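Local structure of receptor-like protein kinase ANXUR1 (Arabidopsis thaliana, 6FIG) at residues A245-D248 with I249-A253. The protein is a receptor-like kinase of plant reproduction whose extracellular malectin-like region probably senses signals at the cell surface. Sequence-based numbering, arbitrary orientation.
Sequences APAD and IYKTA. With CA (calcium ion), chain H.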
loop_
_atom_site.group_PDB
_atom_site.type_symbol
_atom_site.label_atom_id
_atom_site.label_comp_id
_atom_site.label_asym_id
_atom_site.label_seq_id
_atom_site.Cartn_x
_atom_site.Cartn_y
_atom_site.Cartn_z
ATOM N N ALA A 245 15.425 -1.305 -0.916
ATOM C CA ALA A 245 15.437 -1.254 0.558
ATOM C C ALA A 245 15.001 0.142 0.980
ATOM O O ALA A 245 15.275 1.108 0.273
ATOM C CB ALA A 245 16.820 -1.540 1.102
ATOM N N PRO A 246 14.328 0.251 2.127
ATOM C CA PRO A 246 13.874 1.544 2.584
ATOM C C PRO A 246 14.991 2.445 3.083
ATOM O O PRO A 246 16.090 1.986 3.460
ATOM C CB PRO A 246 12.911 1.195 3.732
ATOM C CG PRO A 246 13.392 -0.103 4.228
ATOM C CD PRO A 246 13.919 -0.829 3.032
ATOM N N ALA A 247 14.713 3.738 3.073
ATOM C CA ALA A 247 15.743 4.738 3.381
ATOM C C ALA A 247 16.384 4.524 4.740
ATOM O O ALA A 247 17.594 4.740 4.904
ATOM C CB ALA A 247 15.184 6.139 3.293
ATOM N N ASP A 248 15.596 4.069 5.709
ATOM C CA ASP A 248 16.120 3.864 7.053
ATOM C C ASP A 248 17.229 2.825 7.146
ATOM O O ASP A 248 18.081 2.953 8.036
ATOM C CB ASP A 248 15.000 3.599 8.068
ATOM C CG ASP A 248 14.345 4.906 8.583
ATOM O OD1 ASP A 248 14.849 6.035 8.357
ATOM O OD2 ASP A 248 13.303 4.826 9.244
ATOM N N ILE A 249 17.271 1.839 6.241
ATOM C CA ILE A 249 18.389 0.901 6.197
ATOM C C ILE A 249 19.696 1.668 5.994
ATOM O O ILE A 249 20.698 1.424 6.700
ATOM C CB ILE A 249 18.223 -0.120 5.034
ATOM C CG1 ILE A 249 17.060 -1.067 5.348
ATOM C CG2 ILE A 249 19.519 -0.860 4.708
ATOM C CD1 ILE A 249 17.287 -1.968 6.534
ATOM N N TYR A 250 19.670 2.590 5.044
ATOM C CA TYR A 250 20.868 3.322 4.628
ATOM C C TYR A 250 21.285 4.403 5.618
ATOM O O TYR A 250 22.439 4.835 5.588
ATOM C CB TYR A 250 20.654 3.866 3.213
ATOM C CG TYR A 250 20.424 2.760 2.219
ATOM C CD1 TYR A 250 21.421 1.843 1.930
ATOM C CD2 TYR A 250 19.191 2.587 1.607
ATOM C CE1 TYR A 250 21.219 0.821 1.032
ATOM C CE2 TYR A 250 18.979 1.566 0.693
ATOM C CZ TYR A 250 19.976 0.659 0.440
ATOM O OH TYR A 250 19.788 -0.361 -0.457
ATOM N N LYS A 251 20.385 4.807 6.519
ATOM C CA LYS A 251 20.702 5.843 7.520
ATOM C C LYS A 251 21.368 5.321 8.799
ATOM O O LYS A 251 21.688 6.112 9.706
ATOM C CB LYS A 251 19.437 6.641 7.887
ATOM C CG LYS A 251 18.900 7.440 6.722
ATOM C CD LYS A 251 17.573 8.126 7.048
ATOM C CE LYS A 251 16.995 8.767 5.793
ATOM N NZ LYS A 251 15.644 9.388 6.001
ATOM N N THR A 252 21.556 4.006 8.904
ATOM C CA THR A 252 22.307 3.427 9.998
ATOM C C THR A 252 23.311 2.422 9.469
ATOM O O THR A 252 23.092 1.783 8.444
ATOM C CB THR A 252 21.423 2.718 11.026
ATOM O OG1 THR A 252 20.650 1.722 10.356
ATOM C CG2 THR A 252 20.509 3.722 11.755
ATOM N N ALA A 253 24.386 2.236 10.224
ATOM C CA ALA A 253 25.409 1.264 9.865
ATOM C C ALA A 253 26.106 0.723 11.102
ATOM O O ALA A 253 26.065 1.323 12.188
ATOM C CB ALA A 253 26.432 1.903 8.917
HETATM CA CA CA H . 21.371 0.112 8.678
HETATM O O HOH W 1 18.047 2.355 10.538
HETATM O O HOH W 2 13.762 7.493 6.573
#
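Pro-246 and Ile-249 close the first turn of a short, weakly bonded helix, residues 247-250, that leads into strand 252-255 of the malectin-like region, the two together placing Ile-249 and Thr-252 on a calcium ion. Ile-249 N donates to Pro-246 O at 3.0 Å, lying well above the carbonyl plane, and Ile-249 CG1 packs on CD of the proline ring. Ala-247 O accepts weak bonds from both Tyr-250 N and Lys-251 N. With CG turned away from its own carbonyl carbon (chi1 -61°), Tyr-250 swings its ring back along the chain, where CE2 lies 3.8 Å from Ala-245 CB and Ala-245 O comes up at the ring edge; the hydroxyl bonds to His-285 on strand 278-287. Lys-251 runs extended past Ala-247 and Asp-248; its NZ stays 4.2 Å from Asp-248 OD1, too far for a salt bridge, and a water joins the two charges instead.

Ile-249 O, from the helical turn, and O and OG1 of Thr-252, at the start of the strand, bind the calcium, with Asn-192 OD1, Val-193 O and Asn-365 O completing the six ligands. Thr-252 OG1 sits between its backbone N and carbonyl carbon (chi1 56°), which lets side chain and carbonyl chelate the same ion. A second water donates to Asp-248 O at 2.6 Å and is also hydrogen-bonded to the metal-bound Thr-252 OG1.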